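Local coordinates for uncharacterized protein (Enterococcus faecalis, PDB 3CLQ) that is of unknown function but belongs to the AllG family, named for a subunit of oxamate carbamoyltransferase, and may act in similar chemistry, at residues Gly289-Gly294 against Thr385-Lys390; Gly301-Asp306 against Pro381-Ala386. All blocks are in the same frame, centred on the assembly; numbering follows the deposited sequence.

In the fold
Both contacts fall on one strand, 383-388, of the antiparallel hairpin it forms with strand 396-402. Interaction 1 rests on Ile387, met by the loop 289-294; interaction 2 uses the N-terminal half of the strand, met by 301-306. Their segments share Thr385 and Ala386, and their centres lie about 12 Å apart. Interaction 2 is buried, about 10 Å from the centre of the chain, whereas interaction 1 is partly buried and about 19 Å from it. A probable hydrogen bond from Gly301 N to Ala388 O, 2.8 Å, ties them together directly. No active site has been established for this protein, and both contacts join parts of the fold to the same hairpin.

Interaction 1 of 2, residues Gly289-Gly294 against Thr385-Lys390; sequences GPMFAG and TAIAHK
The CD1 tip of Ile387 meets the flank of the Met291 chain at SE (the residue is built as selenomethionine) at the edge of an antiparallel beta hairpin, the two side chains crossing at about a right angle. Ile387 sits on hairpin strand 383-388; backbone hydrogen bonds join Pro290 to Ala399 and Phe292 to Ile397 of the partner strand 396-402. The loop therefore runs beside the hairpin, and the CA atoms of Met291 and Ile387 stay 8.4 Å apart while their side chains close the gap. Met291 is folded rather than extended: CG is anti to the carbonyl carbon, and bends at chi2 (-52°) and chi3 (-60°) swing SE and CE round toward Ile387. Only the CG1 branch of Ile387 answers, with CD1 at its end. Met291 CE lies 3.8 Å from Ile387 CD1, a normal apolar contact, but the modelled 3.0 Å between SE and the same CD1 is too short to be trusted in detail. Ile397 touches both side chains, making a small apolar cluster. The same methyl of the isoleucine also approaches the loop backbone, with Ile387 CD1 3.9 Å from Pro290 O.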
ATOM      1  N   GLY B 289     -23.494   8.689  -8.081  1.00 56.62           N
ATOM      2  CA  GLY B 289     -22.079   8.700  -8.465  1.00 58.00           C
ATOM      3  C   GLY B 289     -21.874   8.281  -9.918  1.00 59.08           C
ATOM      4  O   GLY B 289     -22.838   8.110 -10.657  1.00 59.50           O
ATOM      5  N   PRO B 290     -20.616   8.157 -10.360  1.00 59.70           N
ATOM      6  CA  PRO B 290     -20.389   7.647 -11.702  1.00 60.40           C
ATOM      7  C   PRO B 290     -20.853   6.211 -11.860  1.00 61.29           C
ATOM      8  O   PRO B 290     -20.790   5.403 -10.921  1.00 60.87           O
ATOM      9  CB  PRO B 290     -18.865   7.721 -11.869  1.00 59.73           C
ATOM     10  CG  PRO B 290     -18.425   8.721 -10.891  1.00 60.03           C
ATOM     11  CD  PRO B 290     -19.351   8.521  -9.710  1.00 60.22           C
HETATM   12  N   MSE B 291     -21.297   5.918 -13.077  1.00 62.74           N
HETATM   13  CA  MSE B 291     -21.872   4.634 -13.431  1.00 63.67           C
HETATM   14  C   MSE B 291     -20.890   3.818 -14.272  1.00 62.77           C
HETATM   15  O   MSE B 291     -20.164   4.374 -15.100  1.00 62.72           O
HETATM   16  CB  MSE B 291     -23.194   4.860 -14.197  1.00 64.78           C
HETATM   17  CG  MSE B 291     -24.294   5.572 -13.380  1.00 66.33           C
HETATM   18 SE   MSE B 291     -24.684   4.743 -11.608  0.75 69.14          SE
HETATM   19  CE  MSE B 291     -25.225   2.951 -12.188  1.00 68.63           C
ATOM     20  N   PHE B 292     -20.857   2.506 -14.050  1.00 61.54           N
ATOM     21  CA  PHE B 292     -20.132   1.621 -14.954  1.00 60.72           C
ATOM     22  C   PHE B 292     -20.824   1.631 -16.308  1.00 60.71           C
ATOM     23  O   PHE B 292     -22.050   1.539 -16.370  1.00 60.87           O
ATOM     24  CB  PHE B 292     -20.109   0.188 -14.430  1.00 59.75           C
ATOM     25  CG  PHE B 292     -19.313   0.007 -13.180  1.00 58.82           C
ATOM     26  CD1 PHE B 292     -18.495   1.018 -12.704  1.00 58.94           C
ATOM     27  CD2 PHE B 292     -19.358  -1.195 -12.493  1.00 58.65           C
ATOM     28  CE1 PHE B 292     -17.737   0.837 -11.534  1.00 59.30           C
ATOM     29  CE2 PHE B 292     -18.608  -1.392 -11.324  1.00 58.91           C
ATOM     30  CZ  PHE B 292     -17.794  -0.379 -10.844  1.00 59.06           C
ATOM     31  N   ALA B 293     -20.044   1.735 -17.386  1.00 60.72           N
ATOM     32  CA  ALA B 293     -20.598   1.840 -18.746  1.00 60.36           C
ATOM     33  C   ALA B 293     -21.745   0.867 -18.977  1.00 60.24           C
ATOM     34  O   ALA B 293     -21.741  -0.243 -18.446  1.00 60.06           O
ATOM     35  CB  ALA B 293     -19.512   1.632 -19.797  1.00 60.28           C
ATOM     36  N   GLY B 294     -22.727   1.292 -19.769  1.00 60.38           N
ATOM     37  CA  GLY B 294     -23.879   0.449 -20.075  1.00 60.05           C
ATOM     38  C   GLY B 294     -24.895   0.373 -18.941  1.00 60.04           C
ATOM     39  O   GLY B 294     -25.951  -0.253 -19.085  1.00 59.94           O
ATOM     40  N   THR B 385     -20.030   4.789  -0.882  1.00 58.13           N
ATOM     41  CA  THR B 385     -20.349   3.373  -0.915  1.00 57.85           C
ATOM     42  C   THR B 385     -20.558   2.935  -2.357  1.00 57.67           C
ATOM     43  O   THR B 385     -20.721   3.778  -3.260  1.00 57.73           O
ATOM     44  CB  THR B 385     -21.621   3.075  -0.087  1.00 58.59           C
ATOM     45  OG1 THR B 385     -22.126   1.786  -0.438  1.00 60.68           O
ATOM     46  CG2 THR B 385     -22.717   4.084  -0.385  1.00 58.30           C
ATOM     47  N   ALA B 386     -20.539   1.622  -2.578  1.00 57.03           N
ATOM     48  CA  ALA B 386     -20.809   1.070  -3.902  1.00 57.54           C
ATOM     49  C   ALA B 386     -22.293   1.175  -4.247  1.00 57.76           C
ATOM     50  O   ALA B 386     -23.146   0.992  -3.373  1.00 57.15           O
ATOM     51  CB  ALA B 386     -20.358  -0.388  -3.970  1.00 57.36           C
ATOM     52  N   ILE B 387     -22.603   1.468  -5.512  1.00 58.04           N
ATOM     53  CA  ILE B 387     -23.989   1.353  -5.978  1.00 58.64           C
ATOM     54  C   ILE B 387     -24.259  -0.033  -6.596  1.00 57.74           C
ATOM     55  O   ILE B 387     -23.487  -0.536  -7.412  1.00 57.88           O
ATOM     56  CB  ILE B 387     -24.435   2.556  -6.866  1.00 59.57           C
ATOM     57  CG1 ILE B 387     -23.751   2.555  -8.213  1.00 60.21           C
ATOM     58  CG2 ILE B 387     -24.034   3.882  -6.232  1.00 59.95           C
ATOM     59  CD1 ILE B 387     -23.780   3.923  -8.843  1.00 60.42           C
ATOM     60  N   ALA B 388     -25.337  -0.671  -6.160  1.00 56.42           N
ATOM     61  CA  ALA B 388     -25.586  -2.062  -6.505  1.00 55.45           C
ATOM     62  C   ALA B 388     -26.870  -2.181  -7.298  1.00 54.72           C
ATOM     63  O   ALA B 388     -27.849  -1.508  -6.994  1.00 55.56           O
ATOM     64  CB  ALA B 388     -25.680  -2.897  -5.244  1.00 55.09           C
ATOM     65  N   HIS B 389     -26.883  -3.043  -8.302  1.00 54.05           N
ATOM     66  CA  HIS B 389     -28.097  -3.236  -9.091  1.00 54.01           C
ATOM     67  C   HIS B 389     -29.301  -3.612  -8.223  1.00 53.58           C
ATOM     68  O   HIS B 389     -29.173  -4.352  -7.250  1.00 53.94           O
ATOM     69  CB  HIS B 389     -27.874  -4.297 -10.155  1.00 54.38           C
ATOM     70  CG  HIS B 389     -28.802  -4.178 -11.318  1.00 55.09           C
ATOM     71  ND1 HIS B 389     -28.390  -3.733 -12.556  1.00 55.49           N
ATOM     72  CD2 HIS B 389     -30.127  -4.430 -11.431  1.00 55.07           C
ATOM     73  CE1 HIS B 389     -29.420  -3.724 -13.386  1.00 55.08           C
ATOM     74  NE2 HIS B 389     -30.486  -4.144 -12.727  1.00 55.08           N
ATOM     75  N   LYS B 390     -30.472  -3.100  -8.572  1.00 53.02           N
ATOM     76  CA  LYS B 390     -31.684  -3.396  -7.806  1.00 52.84           C
ATOM     77  C   LYS B 390     -32.136  -4.832  -8.038  1.00 52.56           C
ATOM     78  O   LYS B 390     -32.931  -5.370  -7.277  1.00 52.28           O
ATOM     79  CB  LYS B 390     -32.820  -2.427  -8.161  1.00 52.48           C
ATOM     80  CG  LYS B 390     -33.471  -2.720  -9.500  1.00 51.97           C
ATOM     81  CD  LYS B 390     -34.192  -1.503 -10.049  1.00 52.03           C
ATOM     82  CE  LYS B 390     -34.565  -1.704 -11.519  1.00 52.12           C
ATOM     83  NZ  LYS B 390     -35.533  -0.684 -12.024  1.00 52.05           N
TER

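Interaction 2 of 2, residues Gly301-Asp306 against Pro381-Ala386; sequences GLDMGD and PVINTA
Asp303 reaches with its carboxylate toward two residues on one face of strand 383-388, Thr385 and Ile383. Its backbone stands well back, 8.0 Å from Asp303 CA to Thr385 CA, and the side chain spans the gap because CG is anti to the backbone N (chi1 -159°). The two oxygens then divide the work. OD1 lies 3.6 Å from the methyl CG2 of Thr385, a van der Waals contact; the hydroxyl OG1 is farther from OD1, at 4.1 Å, and makes no bond to it. OD2 comes within 4.3 Å of Ile383 CD1, a loose van der Waals approach of a carboxylate oxygen to a methyl. Its polar partner lies outside both segments: Arg262, whose guanidinium binds OD2 through NE in a salt bridge and Gly305 O through NH2. Pairing with this arginine would be expected to favour the charged form of Asp303. Ile383 and Thr385 also rest against Arg262. No hydrogen bond links the two segments themselves. Asp303, leading into the short edge strand 304-305, and Arg262 on 257-263 thus join that antiparallel sheet to the beta hairpin 383-388/396-402 through a buried salt bridge with apolar neighbours.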
ATOM      1  N   GLY B 301     -30.132   0.067  -6.657  1.00 56.29           N
ATOM      2  CA  GLY B 301     -30.945  -0.183  -5.480  1.00 56.89           C
ATOM      3  C   GLY B 301     -30.681   0.883  -4.437  1.00 57.82           C
ATOM      4  O   GLY B 301     -29.758   1.695  -4.580  1.00 58.79           O
ATOM      5  N   LEU B 302     -31.485   0.889  -3.379  1.00 58.29           N
ATOM      6  CA  LEU B 302     -31.219   1.757  -2.231  1.00 58.87           C
ATOM      7  C   LEU B 302     -30.006   1.260  -1.405  1.00 59.74           C
ATOM      8  O   LEU B 302     -29.745   0.058  -1.307  1.00 59.54           O
ATOM      9  CB  LEU B 302     -32.465   1.880  -1.340  1.00 58.18           C
ATOM     10  CG  LEU B 302     -33.801   2.243  -2.008  1.00 58.03           C
ATOM     11  CD1 LEU B 302     -34.907   1.296  -1.571  1.00 57.43           C
ATOM     12  CD2 LEU B 302     -34.208   3.687  -1.757  1.00 57.72           C
ATOM     13  N   ASP B 303     -29.269   2.210  -0.836  1.00 60.42           N
ATOM     14  CA  ASP B 303     -28.197   1.966   0.116  1.00 61.06           C
ATOM     15  C   ASP B 303     -28.347   0.660   0.906  1.00 61.16           C
ATOM     16  O   ASP B 303     -29.341   0.441   1.582  1.00 59.88           O
ATOM     17  CB  ASP B 303     -28.153   3.154   1.076  1.00 62.52           C
ATOM     18  CG  ASP B 303     -26.822   3.293   1.787  1.00 64.57           C
ATOM     19  OD1 ASP B 303     -25.745   2.968   1.195  1.00 64.98           O
ATOM     20  OD2 ASP B 303     -26.862   3.755   2.953  1.00 65.44           O
HETATM   21  N   MSE B 304     -27.337  -0.201   0.843  1.00 62.16           N
HETATM   22  CA  MSE B 304     -27.422  -1.490   1.534  1.00 63.08           C
HETATM   23  C   MSE B 304     -26.060  -2.007   2.028  1.00 62.69           C
HETATM   24  O   MSE B 304     -25.095  -2.026   1.275  1.00 63.32           O
HETATM   25  CB  MSE B 304     -28.068  -2.526   0.610  1.00 63.49           C
HETATM   26  CG  MSE B 304     -28.365  -3.880   1.263  1.00 64.15           C
HETATM   27 SE   MSE B 304     -28.895  -5.266  -0.041  0.70 64.45          SE
HETATM   28  CE  MSE B 304     -27.353  -5.084  -1.244  1.00 64.59           C
ATOM     29  N   GLY B 305     -25.998  -2.430   3.288  1.00 61.91           N
ATOM     30  CA  GLY B 305     -24.811  -3.087   3.829  1.00 61.80           C
ATOM     31  C   GLY B 305     -24.413  -2.598   5.210  1.00 61.52           C
ATOM     32  O   GLY B 305     -24.920  -1.590   5.680  1.00 62.08           O
ATOM     33  N   ASP B 306     -23.502  -3.295   5.875  1.00 61.01           N
ATOM     34  CA  ASP B 306     -23.062  -2.818   7.173  1.00 61.48           C
ATOM     35  C   ASP B 306     -21.776  -1.988   7.074  1.00 62.32           C
ATOM     36  O   ASP B 306     -21.261  -1.485   8.077  1.00 62.46           O
ATOM     37  CB  ASP B 306     -22.906  -3.979   8.146  1.00 61.12           C
ATOM     38  CG  ASP B 306     -24.235  -4.510   8.637  1.00 61.76           C
ATOM     39  OD1 ASP B 306     -24.286  -5.717   8.955  1.00 62.72           O
ATOM     40  OD2 ASP B 306     -25.237  -3.745   8.696  1.00 61.32           O
ATOM     41  N   PRO B 381     -23.647  13.017   8.159  1.00 57.95           N
ATOM     42  CA  PRO B 381     -22.548  12.145   7.782  1.00 57.74           C
ATOM     43  C   PRO B 381     -22.536  11.894   6.282  1.00 57.87           C
ATOM     44  O   PRO B 381     -23.567  11.630   5.683  1.00 58.06           O
ATOM     45  CB  PRO B 381     -22.889  10.849   8.503  1.00 57.37           C
ATOM     46  CG  PRO B 381     -23.546  11.298   9.716  1.00 57.21           C
ATOM     47  CD  PRO B 381     -24.402  12.458   9.289  1.00 57.51           C
ATOM     48  N   VAL B 382     -21.371  12.008   5.680  1.00 58.12           N
ATOM     49  CA  VAL B 382     -21.212  11.681   4.281  1.00 58.00           C
ATOM     50  C   VAL B 382     -20.705  10.261   4.234  1.00 57.94           C
ATOM     51  O   VAL B 382     -19.760   9.928   4.937  1.00 58.04           O
ATOM     52  CB  VAL B 382     -20.141  12.571   3.636  1.00 58.11           C
ATOM     53  CG1 VAL B 382     -18.729  12.099   4.042  1.00 57.18           C
ATOM     54  CG2 VAL B 382     -20.285  12.554   2.147  1.00 58.17           C
ATOM     55  N   ILE B 383     -21.326   9.406   3.436  1.00 57.71           N
ATOM     56  CA  ILE B 383     -20.760   8.080   3.257  1.00 57.52           C
ATOM     57  C   ILE B 383     -20.550   7.755   1.788  1.00 57.91           C
ATOM     58  O   ILE B 383     -21.404   8.021   0.961  1.00 58.43           O
ATOM     59  CB  ILE B 383     -21.555   7.000   3.990  1.00 57.34           C
ATOM     60  CG1 ILE B 383     -21.834   5.830   3.081  1.00 57.19           C
ATOM     61  CG2 ILE B 383     -22.881   7.515   4.514  1.00 57.44           C
ATOM     62  CD1 ILE B 383     -22.744   4.865   3.739  1.00 58.40           C
ATOM     63  N   ASN B 384     -19.381   7.230   1.458  1.00 58.24           N
ATOM     64  CA  ASN B 384     -19.105   6.798   0.096  1.00 58.49           C
ATOM     65  C   ASN B 384     -19.283   5.292   0.082  1.00 58.51           C
ATOM     66  O   ASN B 384     -18.749   4.586   0.940  1.00 58.73           O
ATOM     67  CB  ASN B 384     -17.663   7.142  -0.313  1.00 59.32           C
ATOM     68  CG  ASN B 384     -17.445   8.647  -0.642  1.00 59.83           C
ATOM     69  OD1 ASN B 384     -16.314   9.166  -0.490  1.00 60.37           O
ATOM     70  ND2 ASN B 384     -18.493   9.330  -1.128  1.00 58.85           N
ATOM     71  N   THR B 385     -20.030   4.789  -0.882  1.00 58.13           N
ATOM     72  CA  THR B 385     -20.349   3.373  -0.915  1.00 57.85           C
ATOM     73  C   THR B 385     -20.558   2.935  -2.357  1.00 57.67           C
ATOM     74  O   THR B 385     -20.721   3.778  -3.260  1.00 57.73           O
ATOM     75  CB  THR B 385     -21.621   3.075  -0.087  1.00 58.59           C
ATOM     76  OG1 THR B 385     -22.126   1.786  -0.438  1.00 60.68           O
ATOM     77  CG2 THR B 385     -22.717   4.084  -0.385  1.00 58.30           C
ATOM     78  N   ALA B 386     -20.539   1.622  -2.578  1.00 57.03           N
ATOM     79  CA  ALA B 386     -20.809   1.070  -3.902  1.00 57.54           C
ATOM     80  C   ALA B 386     -22.293   1.175  -4.247  1.00 57.76           C
ATOM     81  O   ALA B 386     -23.146   0.992  -3.373  1.00 57.15           O
ATOM     82  CB  ALA B 386     -20.358  -0.388  -3.970  1.00 57.36           C
TER